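Local coordinates for type IV pilus biogenesis protein PilB (Streptococcus sanguinis, PDB 7B7P) that serves as a minor pilin of type IV pili with a direct role in adhesion, carrying a metal-binding von Willebrand factor A-like domain, at residues 194-198 with 402-406; 177-181 with 370-374. All coordinates share one frame. Residue numbers count along the deposited sequence, not the author numbering.

Contact 1: residues 194-198 with 402-406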
ATOM      1  N   ILE A 194      16.143  -2.788  17.881  1.00 65.85           N
ATOM      2  CA  ILE A 194      15.738  -3.560  16.714  1.00 66.28           C
ATOM      3  C   ILE A 194      15.011  -2.670  15.712  1.00 70.77           C
ATOM      4  O   ILE A 194      15.208  -2.790  14.492  1.00 71.16           O
ATOM      5  CB  ILE A 194      14.892  -4.771  17.152  1.00 68.94           C
ATOM      6  CG1 ILE A 194      15.688  -5.641  18.122  1.00 70.98           C
ATOM      7  CG2 ILE A 194      14.444  -5.587  15.947  1.00 66.27           C
ATOM      8  CD1 ILE A 194      14.927  -6.805  18.653  1.00 68.32           C
ATOM      9  N   LEU A 195      14.189  -1.736  16.210  1.00 66.89           N
ATOM     10  CA  LEU A 195      13.449  -0.851  15.323  1.00 65.36           C
ATOM     11  C   LEU A 195      14.385   0.045  14.521  1.00 65.33           C
ATOM     12  O   LEU A 195      14.190   0.241  13.316  1.00 67.07           O
ATOM     13  CB  LEU A 195      12.456  -0.008  16.125  1.00 64.58           C
ATOM     14  CG  LEU A 195      11.625   0.945  15.256  1.00 63.86           C
ATOM     15  CD1 LEU A 195      10.994   0.230  14.039  1.00 59.64           C
ATOM     16  CD2 LEU A 195      10.557   1.637  16.114  1.00 61.89           C
ATOM     17  N   ARG A 196      15.399   0.614  15.176  1.00 64.02           N
ATOM     18  CA  ARG A 196      16.393   1.403  14.446  1.00 68.62           C
ATOM     19  C   ARG A 196      16.979   0.617  13.273  1.00 73.91           C
ATOM     20  O   ARG A 196      16.926   1.065  12.119  1.00 74.44           O
ATOM     21  CB  ARG A 196      17.503   1.841  15.385  1.00 67.76           C
ATOM     22  CG  ARG A 196      17.103   2.864  16.390  1.00 71.03           C
ATOM     23  CD  ARG A 196      18.343   3.259  17.103  1.00 72.93           C
ATOM     24  NE  ARG A 196      18.143   3.733  18.466  1.00 80.14           N
ATOM     25  CZ  ARG A 196      18.009   5.017  18.777  1.00 76.18           C
ATOM     26  NH1 ARG A 196      18.013   5.921  17.808  1.00 73.24           N
ATOM     27  NH2 ARG A 196      17.867   5.393  20.047  1.00 73.84           N
ATOM     28  N   LYS A 197      17.525  -0.573  13.548  1.00 71.65           N
ATOM     29  CA  LYS A 197      18.143  -1.365  12.486  1.00 77.29           C
ATOM     30  C   LYS A 197      17.139  -1.701  11.386  1.00 73.94           C
ATOM     31  O   LYS A 197      17.417  -1.512  10.194  1.00 75.77           O
ATOM     32  CB  LYS A 197      18.754  -2.649  13.063  1.00 78.49           C
ATOM     33  CG  LYS A 197      19.821  -2.449  14.154  1.00 83.41           C
ATOM     34  CD  LYS A 197      20.359  -3.812  14.627  1.00 90.43           C
ATOM     35  CE  LYS A 197      21.573  -3.673  15.540  1.00 95.79           C
ATOM     36  NZ  LYS A 197      21.296  -2.849  16.773  1.00 94.60           N
ATOM     37  N   LYS A 198      15.956  -2.202  11.762  1.00 75.82           N
ATOM     38  CA  LYS A 198      15.035  -2.719  10.750  1.00 74.93           C
ATOM     39  C   LYS A 198      14.398  -1.616   9.913  1.00 72.84           C
ATOM     40  O   LYS A 198      13.969  -1.876   8.778  1.00 73.45           O
ATOM     41  CB  LYS A 198      13.941  -3.570  11.404  1.00 69.64           C
ATOM     42  CG  LYS A 198      14.430  -4.883  11.992  1.00 76.56           C
ATOM     43  CD  LYS A 198      15.269  -5.669  10.985  1.00 76.47           C
ATOM     44  CE  LYS A 198      15.634  -7.050  11.516  1.00 75.40           C
ATOM     45  NZ  LYS A 198      16.692  -7.690  10.666  1.00 75.45           N
ATOM     46  N   GLU A 402      12.119 -10.313  15.715  1.00 75.45           N
ATOM     47  CA  GLU A 402      12.969  -9.453  14.898  1.00 80.28           C
ATOM     48  C   GLU A 402      12.741  -9.666  13.404  1.00 80.45           C
ATOM     49  O   GLU A 402      12.850  -8.714  12.621  1.00 81.34           O
ATOM     50  CB  GLU A 402      14.445  -9.685  15.257  1.00 78.77           C
ATOM     51  CG  GLU A 402      15.366  -8.634  14.690  1.00 82.32           C
ATOM     52  CD  GLU A 402      16.792  -9.115  14.438  1.00 96.62           C
ATOM     53  OE1 GLU A 402      17.045  -9.705  13.356  1.00 95.94           O
ATOM     54  OE2 GLU A 402      17.667  -8.872  15.308  1.00 99.39           O
ATOM     55  N   GLU A 403      12.423 -10.892  12.982  1.00 77.59           N
ATOM     56  CA  GLU A 403      12.289 -11.151  11.555  1.00 76.58           C
ATOM     57  C   GLU A 403      10.865 -10.969  11.058  1.00 73.19           C
ATOM     58  O   GLU A 403      10.657 -10.697   9.866  1.00 74.22           O
ATOM     59  CB  GLU A 403      12.795 -12.560  11.217  1.00 81.56           C
ATOM     60  CG  GLU A 403      14.187 -12.516  10.591  1.00 91.88           C
ATOM     61  CD  GLU A 403      15.280 -12.145  11.602  1.00 99.71           C
ATOM     62  OE1 GLU A 403      16.104 -11.240  11.279  1.00 91.47           O
ATOM     63  OE2 GLU A 403      15.323 -12.771  12.699  1.00 97.18           O
ATOM     64  N   ALA A 404       9.881 -11.101  11.943  1.00 70.38           N
ATOM     65  CA  ALA A 404       8.540 -10.656  11.591  1.00 74.07           C
ATOM     66  C   ALA A 404       8.554  -9.176  11.213  1.00 67.52           C
ATOM     67  O   ALA A 404       7.972  -8.772  10.199  1.00 70.54           O
ATOM     68  CB  ALA A 404       7.588 -10.930  12.754  1.00 71.92           C
ATOM     69  N   LEU A 405       9.260  -8.358  11.988  1.00 66.86           N
ATOM     70  CA  LEU A 405       9.308  -6.934  11.680  1.00 67.89           C
ATOM     71  C   LEU A 405       9.926  -6.692  10.305  1.00 71.23           C
ATOM     72  O   LEU A 405       9.350  -5.978   9.470  1.00 71.37           O
ATOM     73  CB  LEU A 405      10.064  -6.179  12.770  1.00 64.23           C
ATOM     74  CG  LEU A 405      10.043  -4.671  12.507  1.00 70.19           C
ATOM     75  CD1 LEU A 405       8.597  -4.122  12.333  1.00 61.29           C
ATOM     76  CD2 LEU A 405      10.815  -3.918  13.577  1.00 55.64           C
ATOM     77  N   GLN A 406      11.077  -7.316  10.027  1.00 72.16           N
ATOM     78  CA  GLN A 406      11.703  -7.126   8.720  1.00 69.13           C
ATOM     79  C   GLN A 406      10.813  -7.638   7.583  1.00 69.82           C
ATOM     80  O   GLN A 406      10.740  -7.022   6.511  1.00 71.69           O
ATOM     81  CB  GLN A 406      13.066  -7.804   8.702  1.00 76.77           C
ATOM     82  CG  GLN A 406      13.871  -7.551   7.451  1.00 76.26           C
ATOM     83  CD  GLN A 406      15.169  -8.336   7.453  1.00 82.16           C
ATOM     84  OE1 GLN A 406      16.048  -8.108   8.290  1.00 81.51           O
ATOM     85  NE2 GLN A 406      15.286  -9.284   6.528  1.00 78.54           N
TER
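Two helices on one face of the central sheet of the von Willebrand factor A-like domain meet here: helix 191-209, and the first turn of the C-terminal helix 402-424. The axes of the two five-residue segments approach to 10.3 Å and cross at -36°, both running in roughly the same N-to-C direction, with Ile194 level with Glu402 and Lys198 with Gln406. Lys198 is the knob, its side chain settling into a hole formed by Glu402, Glu403, Leu405 and Gln406, and it gives up 109 Å², the largest share of the 334 Å² buried. Its ammonium group is well supplied with acceptors. Lys198 NZ donates a very short hydrogen bond to Gln406 OE1 (2.5 Å) and a weak one, within a salt bridge, to Glu402 OE1 (3.4 Å); a longer salt bridge reaches Glu403 OE1 at 3.7 Å from the same NZ. The two carboxylates crowd round this charge, with Glu402 OE1 2.7 Å from Glu403 OE1. Other donors are satisfied elsewhere: Lys197 pairs with Glu189, and the Arg196 guanidinium bonds to backbone oxygens of Ile244 and Asn249. Within helix 191-209, Lys198 N donates to Ile194 O at 2.9 Å, while Asn401 OD1 accepts from Ala404 N at the start of the other helix. Beneath the polar cluster the contact is apolar. Leu405 also packs on Ile368 and Phe370 of strand 364-370, and its CD2 lies 4.2 Å from Leu195 CD1 and 3.8 Å from Lys198 CB, whereas Ile194 CG2 touches Glu402 CG at 3.4 Å.

Contact 2: residues 177-181 with 370-374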
ATOM      1  N   ASP A 177      13.276  -5.600  26.091  1.00 69.89           N
ATOM      2  CA  ASP A 177      13.379  -6.483  24.940  1.00 69.10           C
ATOM      3  C   ASP A 177      11.974  -6.888  24.488  1.00 67.54           C
ATOM      4  O   ASP A 177      10.961  -6.550  25.123  1.00 67.58           O
ATOM      5  CB  ASP A 177      14.298  -7.679  25.247  1.00 74.80           C
ATOM      6  CG  ASP A 177      13.660  -8.760  26.162  1.00 80.99           C
ATOM      7  OD1 ASP A 177      12.436  -8.757  26.477  1.00 77.05           O
ATOM      8  OD2 ASP A 177      14.438  -9.645  26.592  1.00 81.75           O
ATOM      9  N   LEU A 178      11.920  -7.622  23.377  1.00 65.90           N
ATOM     10  CA  LEU A 178      10.643  -7.976  22.770  1.00 67.49           C
ATOM     11  C   LEU A 178       9.725  -8.708  23.741  1.00 68.48           C
ATOM     12  O   LEU A 178       8.500  -8.613  23.612  1.00 66.88           O
ATOM     13  CB  LEU A 178      10.878  -8.808  21.519  1.00 66.22           C
ATOM     14  CG  LEU A 178      10.990  -7.869  20.323  1.00 66.40           C
ATOM     15  CD1 LEU A 178      11.530  -8.584  19.095  1.00 67.68           C
ATOM     16  CD2 LEU A 178       9.649  -7.188  20.025  1.00 69.29           C
ATOM     17  N   GLN A 179      10.284  -9.411  24.731  1.00 69.15           N
ATOM     18  CA  GLN A 179       9.501 -10.114  25.739  1.00 63.16           C
ATOM     19  C   GLN A 179       9.212  -9.256  26.969  1.00 66.26           C
ATOM     20  O   GLN A 179       8.670  -9.768  27.951  1.00 67.47           O
ATOM     21  CB  GLN A 179      10.216 -11.403  26.155  1.00 69.34           C
ATOM     22  CG  GLN A 179      10.216 -12.444  25.082  1.00 67.26           C
ATOM     23  CD  GLN A 179      11.278 -12.180  24.019  1.00 81.88           C
ATOM     24  OE1 GLN A 179      11.019 -12.343  22.823  1.00 86.63           O
ATOM     25  NE2 GLN A 179      12.479 -11.768  24.449  1.00 82.57           N
ATOM     26  N   GLY A 180       9.559  -7.973  26.939  1.00 60.40           N
ATOM     27  CA  GLY A 180       9.315  -7.122  28.084  1.00 64.32           C
ATOM     28  C   GLY A 180      10.216  -7.356  29.276  1.00 72.84           C
ATOM     29  O   GLY A 180       9.818  -7.070  30.408  1.00 69.66           O
ATOM     30  N   ARG A 181      11.424  -7.867  29.055  1.00 72.05           N
ATOM     31  CA  ARG A 181      12.399  -8.029  30.115  1.00 68.08           C
ATOM     32  C   ARG A 181      13.531  -7.033  29.911  1.00 70.88           C
ATOM     33  O   ARG A 181      13.720  -6.484  28.818  1.00 71.14           O
ATOM     34  CB  ARG A 181      12.905  -9.477  30.169  1.00 70.35           C
ATOM     35  CG  ARG A 181      11.828 -10.403  30.705  1.00 68.70           C
ATOM     36  CD  ARG A 181      12.131 -11.857  30.564  1.00 80.96           C
ATOM     37  NE  ARG A 181      10.991 -12.555  29.964  1.00 88.99           N
ATOM     38  CZ  ARG A 181      10.256 -13.491  30.566  1.00 88.38           C
ATOM     39  NH1 ARG A 181      10.523 -13.861  31.810  1.00 83.48           N
ATOM     40  NH2 ARG A 181       9.236 -14.056  29.918  1.00 86.53           N
ATOM     41  N   PHE A 370       4.226  -4.335  17.469  1.00 61.58           N
ATOM     42  CA  PHE A 370       5.582  -4.840  17.608  1.00 57.39           C
ATOM     43  C   PHE A 370       5.845  -5.155  19.087  1.00 62.95           C
ATOM     44  O   PHE A 370       6.327  -4.317  19.852  1.00 60.08           O
ATOM     45  CB  PHE A 370       6.566  -3.825  17.031  1.00 60.97           C
ATOM     46  CG  PHE A 370       8.013  -4.255  17.115  1.00 61.68           C
ATOM     47  CD1 PHE A 370       8.436  -5.436  16.521  1.00 63.19           C
ATOM     48  CD2 PHE A 370       8.942  -3.471  17.777  1.00 64.15           C
ATOM     49  CE1 PHE A 370       9.762  -5.842  16.590  1.00 69.00           C
ATOM     50  CE2 PHE A 370      10.280  -3.865  17.855  1.00 69.13           C
ATOM     51  CZ  PHE A 370      10.692  -5.062  17.253  1.00 67.72           C
ATOM     52  N   SER A 371       5.518  -6.380  19.491  1.00 63.70           N
ATOM     53  CA  SER A 371       5.786  -6.838  20.846  1.00 63.41           C
ATOM     54  C   SER A 371       5.722  -8.355  20.870  1.00 61.48           C
ATOM     55  O   SER A 371       4.904  -8.954  20.173  1.00 57.31           O
ATOM     56  CB  SER A 371       4.781  -6.268  21.851  1.00 59.46           C
ATOM     57  OG  SER A 371       5.103  -6.678  23.174  1.00 63.86           O
ATOM     58  N   GLY A 372       6.580  -8.963  21.679  1.00 64.44           N
ATOM     59  CA  GLY A 372       6.454 -10.370  22.002  1.00 64.05           C
ATOM     60  C   GLY A 372       5.514 -10.648  23.150  1.00 65.77           C
ATOM     61  O   GLY A 372       5.286 -11.805  23.520  1.00 70.07           O
ATOM     62  N   VAL A 373       4.931  -9.602  23.722  1.00 65.16           N
ATOM     63  CA  VAL A 373       4.036  -9.729  24.855  1.00 60.63           C
ATOM     64  C   VAL A 373       2.610  -9.593  24.326  1.00 65.39           C
ATOM     65  O   VAL A 373       2.206  -8.515  23.858  1.00 65.47           O
ATOM     66  CB  VAL A 373       4.366  -8.694  25.936  1.00 58.39           C
ATOM     67  CG1 VAL A 373       3.424  -8.848  27.137  1.00 55.04           C
ATOM     68  CG2 VAL A 373       5.844  -8.827  26.350  1.00 58.42           C
ATOM     69  N   ASN A 374       1.859 -10.697  24.424  1.00 58.83           N
ATOM     70  CA  ASN A 374       0.521 -10.793  23.841  1.00 61.76           C
ATOM     71  C   ASN A 374      -0.345  -9.593  24.164  1.00 61.10           C
ATOM     72  O   ASN A 374      -0.922  -8.985  23.259  1.00 62.73           O
ATOM     73  CB  ASN A 374      -0.184 -12.061  24.324  1.00 65.75           C
ATOM     74  CG  ASN A 374       0.406 -13.318  23.714  1.00 69.04           C
ATOM     75  OD1 ASN A 374       1.289 -13.243  22.863  1.00 69.49           O
ATOM     76  ND2 ASN A 374      -0.089 -14.481  24.140  1.00 70.08           N
TER
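A single backbone hydrogen bond joins segments 177-181 and 370-374: Gly372 N donates to Leu178 O at 2.7 Å, with an N-H...O angle of 136°. A CB on Gly372 would come within 2.7 Å of Leu178 O and clash, so the absence of a side chain permits this approach. Hydrogen bonds within each segment fix its shape. Residues 177-180 form a type I beta turn closed by Gly180 N to Asp177 O (2.7 Å), and Asp177 OD1 accepts from Arg181 N at 2.9 Å. Across from it, Ser371 OG accepts from Val373 N (3.0 Å) in an ST turn and also bonds to Glu376. The apolar contact is a CH-pi one: Leu178 CD2 lies over the Phe370 ring face, 3.8 Å from its centroid and 19° off the normal. Separately, the Val373 CG2 methyl approaches backbone Gln179 O at 3.4 Å, in van der Waals contact. Both segments lie in loops after parallel strands 162-169 and 364-370, at the sheet edge where a von Willebrand factor A-like domain carries its MIDAS.

In the fold
Contacts 1 and 2 lie with centres 13 Å apart and share one apolar cluster: Leu405 CD2 is 3.7 Å from Phe370 CE1, Ile194 CD1 is 3.9 Å from Leu178 CD1, and Ile194 CG2 is 4.0 Å from Phe370 CZ. Their segments alternate along the chain, so helix packing and loop pairing tie the same distant regions together twice. Contact 2 is nearer the metal site: the Ser371 side chain is about 8 Å from the bound magnesium ion and about 5 Å from that of Asp284, seen to bind magnesium in a structure of this protein. Contact 1 lies further off, the Leu195 side chain about 12 Å from the ion and about 8 Å from the Asp284 side chain.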